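Local coordinates for restriction endonuclease EcoP15I, modification subunit (Escherichia coli, PDB 4ZCF) that methylates an adenine in its 5'-CAGCAG-3' recognition site using S-adenosyl-L-methionine, as a homodimer that also joins the restriction subunit, at the interface of chains A and B and the interface of chains A and C. Residues are numbered along the deposited sequence; one frame, centred on the assembly and turned at random. Chains: chain A/B, Restriction endonuclease EcoP15I, modification subunit; chain C, Restriction endonuclease EcoP15I, restriction subunit.

Contact 1: the interface of chains A and B. Residues chain A 55-56; chain B 59-61, 171-172.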
ATOM      1  N   SER A  55       5.384  -3.463  21.505  1.00 40.96           N
ATOM      2  CA  SER A  55       4.648  -3.791  20.286  1.00 38.50           C
ATOM      3  C   SER A  55       5.449  -3.423  19.039  1.00 40.10           C
ATOM      4  O   SER A  55       6.415  -2.664  19.139  1.00 38.21           O
ATOM      5  CB  SER A  55       3.274  -3.127  20.272  1.00 40.02           C
ATOM      6  OG  SER A  55       3.343  -1.723  20.085  1.00 45.26           O
ATOM      7  N   TYR A  56       5.062  -3.976  17.867  1.00 36.12           N
ATOM      8  CA  TYR A  56       5.763  -3.707  16.614  1.00 35.57           C
ATOM      9  C   TYR A  56       5.377  -2.335  16.124  1.00 41.55           C
ATOM     10  O   TYR A  56       4.226  -2.160  15.744  1.00 43.58           O
ATOM     11  CB  TYR A  56       5.493  -4.804  15.544  1.00 34.38           C
ATOM     12  CG  TYR A  56       6.199  -4.507  14.244  1.00 33.35           C
ATOM     13  CD1 TYR A  56       7.589  -4.577  14.149  1.00 34.12           C
ATOM     14  CD2 TYR A  56       5.491  -4.041  13.136  1.00 34.02           C
ATOM     15  CE1 TYR A  56       8.254  -4.208  12.974  1.00 35.97           C
ATOM     16  CE2 TYR A  56       6.141  -3.670  11.959  1.00 33.91           C
ATOM     17  CZ  TYR A  56       7.523  -3.745  11.880  1.00 39.61           C
ATOM     18  OH  TYR A  56       8.141  -3.381  10.699  1.00 33.37           O
TER
ATOM     19  N   ASN B  59      10.315  -0.361  17.758  1.00 39.33           N
ATOM     20  CA  ASN B  59      10.043  -1.246  18.846  1.00 38.77           C
ATOM     21  C   ASN B  59       9.428  -2.481  18.188  1.00 41.48           C
ATOM     22  O   ASN B  59       8.813  -2.381  17.109  1.00 40.50           O
ATOM     23  CB  ASN B  59       9.071  -0.588  19.832  1.00 42.84           C
ATOM     24  CG  ASN B  59       8.894  -1.330  21.137  1.00 63.21           C
ATOM     25  OD1 ASN B  59       9.723  -2.155  21.562  1.00 52.23           O
ATOM     26  ND2 ASN B  59       7.792  -1.044  21.799  1.00 58.03           N
ATOM     27  N   TRP B  60       9.659  -3.649  18.806  1.00 36.38           N
ATOM     28  CA  TRP B  60       9.111  -4.907  18.362  1.00 35.45           C
ATOM     29  C   TRP B  60       8.820  -5.759  19.565  1.00 39.42           C
ATOM     30  O   TRP B  60       9.368  -5.496  20.639  1.00 39.32           O
ATOM     31  CB  TRP B  60      10.024  -5.613  17.323  1.00 33.89           C
ATOM     32  CG  TRP B  60      11.255  -6.262  17.854  1.00 34.69           C
ATOM     33  CD1 TRP B  60      11.379  -7.539  18.318  1.00 37.38           C
ATOM     34  CD2 TRP B  60      12.555  -5.668  17.959  1.00 34.93           C
ATOM     35  NE1 TRP B  60      12.681  -7.778  18.707  1.00 36.17           N
ATOM     36  CE2 TRP B  60      13.421  -6.643  18.508  1.00 37.78           C
ATOM     37  CE3 TRP B  60      13.068  -4.380  17.681  1.00 36.39           C
ATOM     38  CZ2 TRP B  60      14.777  -6.399  18.723  1.00 37.62           C
ATOM     39  CZ3 TRP B  60      14.417  -4.141  17.893  1.00 38.01           C
ATOM     40  CH2 TRP B  60      15.258  -5.143  18.408  1.00 38.60           C
ATOM     41  N   LEU B  61       7.949  -6.768  19.395  1.00 35.91           N
ATOM     42  CA  LEU B  61       7.598  -7.727  20.431  1.00 36.02           C
ATOM     43  C   LEU B  61       8.731  -8.774  20.585  1.00 41.75           C
ATOM     44  O   LEU B  61       9.016  -9.547  19.663  1.00 40.87           O
ATOM     45  CB  LEU B  61       6.261  -8.369  20.086  1.00 35.95           C
ATOM     46  CG  LEU B  61       5.583  -9.195  21.167  1.00 40.44           C
ATOM     47  CD1 LEU B  61       5.343  -8.391  22.422  1.00 39.99           C
ATOM     48  CD2 LEU B  61       4.306  -9.823  20.621  1.00 41.15           C
ATOM     49  N   HIS B 171       7.901  -9.802  11.715  1.00 35.17           N
ATOM     50  CA  HIS B 171       9.055  -8.903  11.796  1.00 35.80           C
ATOM     51  C   HIS B 171       9.678  -8.913  13.184  1.00 43.06           C
ATOM     52  O   HIS B 171      10.907  -8.908  13.288  1.00 44.71           O
ATOM     53  CB  HIS B 171       8.663  -7.463  11.423  1.00 36.35           C
ATOM     54  CG  HIS B 171       8.216  -7.309  10.010  1.00 39.33           C
ATOM     55  ND1 HIS B 171       9.094  -7.490   8.949  1.00 40.86           N
ATOM     56  CD2 HIS B 171       7.003  -6.973   9.523  1.00 40.59           C
ATOM     57  CE1 HIS B 171       8.375  -7.297   7.859  1.00 40.07           C
ATOM     58  NE2 HIS B 171       7.113  -6.978   8.153  1.00 40.31           N
ATOM     59  N   SER B 172       8.831  -8.940  14.247  1.00 39.18           N
ATOM     60  CA  SER B 172       9.247  -9.011  15.652  1.00 38.20           C
ATOM     61  C   SER B 172       9.944 -10.359  15.930  1.00 41.02           C
ATOM     62  O   SER B 172      10.939 -10.389  16.663  1.00 39.63           O
ATOM     63  CB  SER B 172       8.049  -8.845  16.587  1.00 40.85           C
ATOM     64  OG  SER B 172       7.539  -7.521  16.649  1.00 45.33           O
TER

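Contact 2: the interface of chains A and C. Residues chain A 110-111, 187; chain C 143, 145.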
ATOM      1  N   VAL A 110      -9.622  17.262  -1.277  1.00 39.01           N
ATOM      2  CA  VAL A 110     -10.370  16.146  -0.695  1.00 38.08           C
ATOM      3  C   VAL A 110     -11.828  16.030  -1.127  1.00 45.07           C
ATOM      4  O   VAL A 110     -12.243  14.953  -1.565  1.00 45.45           O
ATOM      5  CB  VAL A 110     -10.140  16.037   0.830  1.00 40.66           C
ATOM      6  CG1 VAL A 110     -11.016  14.957   1.448  1.00 41.33           C
ATOM      7  CG2 VAL A 110      -8.667  15.763   1.135  1.00 39.54           C
ATOM      8  N   ASN A 111     -12.597  17.137  -1.059  1.00 43.00           N
ATOM      9  CA  ASN A 111     -14.007  17.105  -1.468  1.00 42.21           C
ATOM     10  C   ASN A 111     -14.205  16.845  -2.928  1.00 44.45           C
ATOM     11  O   ASN A 111     -15.234  16.278  -3.290  1.00 45.49           O
ATOM     12  CB  ASN A 111     -14.742  18.378  -1.076  1.00 41.46           C
ATOM     13  CG  ASN A 111     -14.793  18.643   0.406  1.00 49.02           C
ATOM     14  OD1 ASN A 111     -14.263  17.892   1.237  1.00 44.59           O
ATOM     15  ND2 ASN A 111     -15.435  19.745   0.761  1.00 34.07           N
ATOM     16  N   GLU A 187      -5.973   9.614   0.511  1.00 35.63           N
ATOM     17  CA  GLU A 187      -7.375   9.928   0.347  1.00 35.57           C
ATOM     18  C   GLU A 187      -7.731  10.272  -1.096  1.00 41.10           C
ATOM     19  O   GLU A 187      -8.831   9.939  -1.539  1.00 41.31           O
ATOM     20  CB  GLU A 187      -7.752  11.092   1.266  1.00 37.88           C
ATOM     21  CG  GLU A 187      -7.326  10.923   2.731  1.00 53.11           C
ATOM     22  CD  GLU A 187      -7.989  11.823   3.759  1.00 73.52           C
ATOM     23  OE1 GLU A 187      -9.043  12.420   3.442  1.00 61.26           O
ATOM     24  OE2 GLU A 187      -7.482  11.892   4.904  1.00 74.20           O
TER
ATOM     25  N   GLU C 143     -18.435  15.040   6.958  1.00 53.87           N
ATOM     26  CA  GLU C 143     -17.818  14.182   5.948  1.00 54.18           C
ATOM     27  C   GLU C 143     -17.783  12.776   6.488  1.00 59.24           C
ATOM     28  O   GLU C 143     -17.397  12.579   7.633  1.00 58.85           O
ATOM     29  CB  GLU C 143     -16.376  14.628   5.636  1.00 55.34           C
ATOM     30  CG  GLU C 143     -16.217  16.084   5.248  1.00 64.11           C
ATOM     31  CD  GLU C 143     -16.771  16.519   3.905  1.00 81.87           C
ATOM     32  OE1 GLU C 143     -17.027  15.653   3.031  1.00 74.56           O
ATOM     33  OE2 GLU C 143     -16.902  17.752   3.721  1.00 62.12           O
ATOM     34  N   ARG C 145     -16.039   9.140   6.497  1.00 56.65           N
ATOM     35  CA  ARG C 145     -14.848   8.369   6.163  1.00 54.00           C
ATOM     36  C   ARG C 145     -15.317   6.936   6.293  1.00 54.63           C
ATOM     37  O   ARG C 145     -15.949   6.567   7.292  1.00 51.46           O
ATOM     38  CB  ARG C 145     -13.661   8.684   7.100  1.00 51.25           C
ATOM     39  CG  ARG C 145     -13.096  10.099   6.969  1.00 52.09           C
ATOM     40  CD  ARG C 145     -12.423  10.379   5.615  1.00 60.15           C
ATOM     41  NE  ARG C 145     -12.329  11.824   5.351  1.00 73.29           N
ATOM     42  CZ  ARG C 145     -13.287  12.561   4.785  1.00 81.90           C
ATOM     43  NH1 ARG C 145     -14.420  11.997   4.373  1.00 80.05           N
ATOM     44  NH2 ARG C 145     -13.114  13.862   4.614  1.00 45.04           N
TER

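Contact 3: the interface of chains A and B. Residues chain A 56, 209, 217; chain B 58, 171, 175, 205-206.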
ATOM      1  N   TYR A  56       5.062  -3.976  17.867  1.00 36.12           N
ATOM      2  CA  TYR A  56       5.763  -3.707  16.614  1.00 35.57           C
ATOM      3  C   TYR A  56       5.377  -2.335  16.124  1.00 41.55           C
ATOM      4  O   TYR A  56       4.226  -2.160  15.744  1.00 43.58           O
ATOM      5  CB  TYR A  56       5.493  -4.804  15.544  1.00 34.38           C
ATOM      6  CG  TYR A  56       6.199  -4.507  14.244  1.00 33.35           C
ATOM      7  CD1 TYR A  56       7.589  -4.577  14.149  1.00 34.12           C
ATOM      8  CD2 TYR A  56       5.491  -4.041  13.136  1.00 34.02           C
ATOM      9  CE1 TYR A  56       8.254  -4.208  12.974  1.00 35.97           C
ATOM     10  CE2 TYR A  56       6.141  -3.670  11.959  1.00 33.91           C
ATOM     11  CZ  TYR A  56       7.523  -3.745  11.880  1.00 39.61           C
ATOM     12  OH  TYR A  56       8.141  -3.381  10.699  1.00 33.37           O
ATOM     13  N   LEU A 209       8.864   2.190   6.345  1.00 39.26           N
ATOM     14  CA  LEU A 209       8.142   1.839   7.573  1.00 40.32           C
ATOM     15  C   LEU A 209       6.916   2.722   7.838  1.00 43.70           C
ATOM     16  O   LEU A 209       5.877   2.184   8.241  1.00 45.05           O
ATOM     17  CB  LEU A 209       9.067   1.697   8.805  1.00 41.17           C
ATOM     18  CG  LEU A 209      10.063   0.488   8.772  1.00 46.04           C
ATOM     19  CD1 LEU A 209      10.724   0.300  10.099  1.00 46.19           C
ATOM     20  CD2 LEU A 209       9.374  -0.814   8.398  1.00 46.13           C
ATOM     21  N   GLU A 217       1.326  -2.787   4.709  1.00 42.54           N
ATOM     22  CA  GLU A 217       2.415  -3.589   4.133  1.00 43.09           C
ATOM     23  C   GLU A 217       1.957  -4.471   2.962  1.00 45.12           C
ATOM     24  O   GLU A 217       2.754  -4.749   2.062  1.00 45.36           O
ATOM     25  CB  GLU A 217       3.023  -4.476   5.220  1.00 45.09           C
ATOM     26  CG  GLU A 217       4.421  -4.961   4.883  1.00 61.54           C
ATOM     27  CD  GLU A 217       4.965  -6.012   5.827  1.00 81.04           C
ATOM     28  OE1 GLU A 217       5.464  -7.046   5.327  1.00 79.37           O
ATOM     29  OE2 GLU A 217       4.882  -5.810   7.061  1.00 68.64           O
TER
ATOM     30  N   LEU B  58      12.378   1.690  16.509  1.00 41.41           N
ATOM     31  CA  LEU B  58      11.623   0.584  15.988  1.00 39.84           C
ATOM     32  C   LEU B  58      11.490  -0.350  17.192  1.00 44.64           C
ATOM     33  O   LEU B  58      12.453  -0.982  17.644  1.00 45.64           O
ATOM     34  CB  LEU B  58      12.303  -0.125  14.813  1.00 39.15           C
ATOM     35  CG  LEU B  58      11.531  -1.340  14.250  1.00 42.95           C
ATOM     36  CD1 LEU B  58      10.265  -0.928  13.518  1.00 41.23           C
ATOM     37  CD2 LEU B  58      12.425  -2.202  13.362  1.00 46.97           C
ATOM     38  N   HIS B 171       7.901  -9.802  11.715  1.00 35.17           N
ATOM     39  CA  HIS B 171       9.055  -8.903  11.796  1.00 35.80           C
ATOM     40  C   HIS B 171       9.678  -8.913  13.184  1.00 43.06           C
ATOM     41  O   HIS B 171      10.907  -8.908  13.288  1.00 44.71           O
ATOM     42  CB  HIS B 171       8.663  -7.463  11.423  1.00 36.35           C
ATOM     43  CG  HIS B 171       8.216  -7.309  10.010  1.00 39.33           C
ATOM     44  ND1 HIS B 171       9.094  -7.490   8.949  1.00 40.86           N
ATOM     45  CD2 HIS B 171       7.003  -6.973   9.523  1.00 40.59           C
ATOM     46  CE1 HIS B 171       8.375  -7.297   7.859  1.00 40.07           C
ATOM     47  NE2 HIS B 171       7.113  -6.978   8.153  1.00 40.31           N
ATOM     48  N   LEU B 175      13.351 -10.137  14.190  1.00 32.73           N
ATOM     49  CA  LEU B 175      14.215  -9.195  14.903  1.00 32.27           C
ATOM     50  C   LEU B 175      14.718  -9.762  16.238  1.00 37.64           C
ATOM     51  O   LEU B 175      15.880  -9.543  16.587  1.00 37.20           O
ATOM     52  CB  LEU B 175      13.497  -7.858  15.131  1.00 32.40           C
ATOM     53  CG  LEU B 175      13.342  -6.887  13.950  1.00 36.67           C
ATOM     54  CD1 LEU B 175      12.187  -5.953  14.194  1.00 37.08           C
ATOM     55  CD2 LEU B 175      14.583  -6.054  13.764  1.00 37.63           C
ATOM     56  N   SER B 205      14.274  -3.007   5.704  1.00 36.24           N
ATOM     57  CA  SER B 205      14.090  -1.837   6.570  1.00 35.43           C
ATOM     58  C   SER B 205      14.386  -2.186   8.018  1.00 39.50           C
ATOM     59  O   SER B 205      15.175  -1.500   8.660  1.00 39.43           O
ATOM     60  CB  SER B 205      12.711  -1.219   6.401  1.00 37.32           C
ATOM     61  OG  SER B 205      12.481  -0.908   5.039  1.00 46.80           O
ATOM     62  N   GLN B 206      13.834  -3.311   8.477  1.00 35.70           N
ATOM     63  CA  GLN B 206      13.987  -3.869   9.817  1.00 34.97           C
ATOM     64  C   GLN B 206      15.447  -4.199  10.093  1.00 37.40           C
ATOM     65  O   GLN B 206      15.955  -3.788  11.147  1.00 37.98           O
ATOM     66  CB  GLN B 206      13.049  -5.080  10.023  1.00 35.93           C
ATOM     67  CG  GLN B 206      11.559  -4.727   9.882  1.00 29.74           C
ATOM     68  CD  GLN B 206      11.069  -4.527   8.446  1.00 43.41           C
ATOM     69  OE1 GLN B 206      11.765  -4.757   7.446  1.00 33.99           O
ATOM     70  NE2 GLN B 206       9.839  -4.116   8.310  1.00 41.08           N
TER

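Contact 1: the interface of chains A and B
A loop of chain A, residues 55-56, lies against chain B where strand 56-59 runs into loop 60-61 and where helix 171-188 begins. Both chains are copies of the Mod subunit, a beta-class N6-adenine DNA methyltransferase of the N(4)/N(6) family, and this patch is part of their homodimer interface. A:Tyr56 carries most of the side-chain contact. Its CG is anti to the backbone N (chi1 179°), which sends the phenol ring away from the loop and over the start of helix 171-188. B:His171 meets one face of that ring through its beta carbon, with CB 3.6 Å from A:Tyr56 CE1. The imidazole continues slantwise under the phenol end, and its CD2 is 3.9 Å from A:Tyr56 OH. B:Ser172 comes from the same side of the ring, nearer its root. The hydroxyl OG is 3.6 Å from A:Tyr56 CB. This OG also accepts a hydrogen bond from the backbone N of B:Leu61 at 2.9 Å, which ties the helix start to loop 60-61 within chain B. The B:Trp60 backbone packs near the tyrosine backbone, CA to CA at 4.0 Å, while its indole points away from A:Tyr56. B:Asn59 ND2 lies 3.4 Å from the backbone O of A:Ser55. The backbone O of A:Ser55 and the backbone O of B:Asn59 also lie close; both can only accept, and their modelled placement is doubtful.

Contact 2: the interface of chains A and C
The ends of helices 102-113 and 171-188 of chain A face strand 143-148 of chain C, the Res subunit. C:Arg145 has the largest hidden surface of the residues given (42 Å²) and faces both helix ends. Its chain bends at chi2 (-66°), bringing the guanidinium up toward chain A. The NE of C:Arg145 forms a long salt bridge with the carboxylate oxygen OE1 of A:Glu187, at 3.8 Å. The carboxylate and guanidinium planes are 68° apart, so the two groups do not pair flat in the two-pronged manner. The attraction is therefore likely to be mainly electrostatic. Past NE, the guanidinium nitrogen NH2 lies against a methyl of A:Val110, 4.0 Å from CG1. C:Glu143, on the same strand, faces the side-chain amide of A:Asn111. The two side chains cross at about a right angle, with their flat groups 32° apart. OE2 of C:Glu143 is 3.6 Å from the amide oxygen OD1 of A:Asn111 and slightly farther, 3.9 Å, from ND2. No hydrogen bond is made between this pair. This patch is part of the interface between Mod and the Res subunit that DNA restriction requires. On chain A it lies near the C-terminal ends of both helices. On chain C, strand 143-148 falls within the helicase-like domain.

Contact 3: the interface of chains A and B
Chain A brings loop residue A:Tyr56, helix 204-215 and the 3-10 helix 217-219 to strand 56-59 and helices 171-188 and 204-215 of chain B. The phenol oxygen OH of A:Tyr56 accepts a hydrogen bond from the amide NE2 of B:Gln206 at 3.0 Å. The bond is nearly straight (175° at H), and OH lies in the amide plane. B:Gln206 bends at chi2 (76°), and within chain B the same NE2 sits 3.4 Å above the plane of the B:His171 ring, toward its rim. At the edge of that imidazole, the carboxylate of A:Glu217 arrives on an extended chain. B:His171 NE2 donates to A:Glu217 OE2 at 2.7 Å, on the syn side but 33° out of the carboxylate plane. The nearby carboxylate may favour a positively charged imidazole. On the tyrosine face opposite the imidazole, B:Leu58 CD1 lies 3.9 Å from A:Tyr56 CE1. It also meets A:Leu209 CD1 at 3.7 Å. The second methyl of A:Leu209, CD2, packs on B:Ser205 CB at 3.9 Å. In the fold, the site brings together the first turns of helices 171-188 and 204-215 of chain B with the middle of helix 204-215 and the following 3-10 helix 217-219 of chain A.

Contacts 1 and 3 form one continuous region of the Mod homodimer. Their C-alpha centres are about 7 Å apart, and they share A:Tyr56 and B:His171. Contact 2 lies about 32 Å from contact 1 and about 30 Å from contact 3, measured between C-alpha centres, and joins Mod to Res. Helix 171-188 serves both kinds of interface: its first residues in chain B meet chain A, while its last part in chain A meets chain C. Chain A thus bridges the other Mod and the Res subunit, consistent with the Res(1)Mod(2) assembly. The structure alone does not show whether the contacts influence each other.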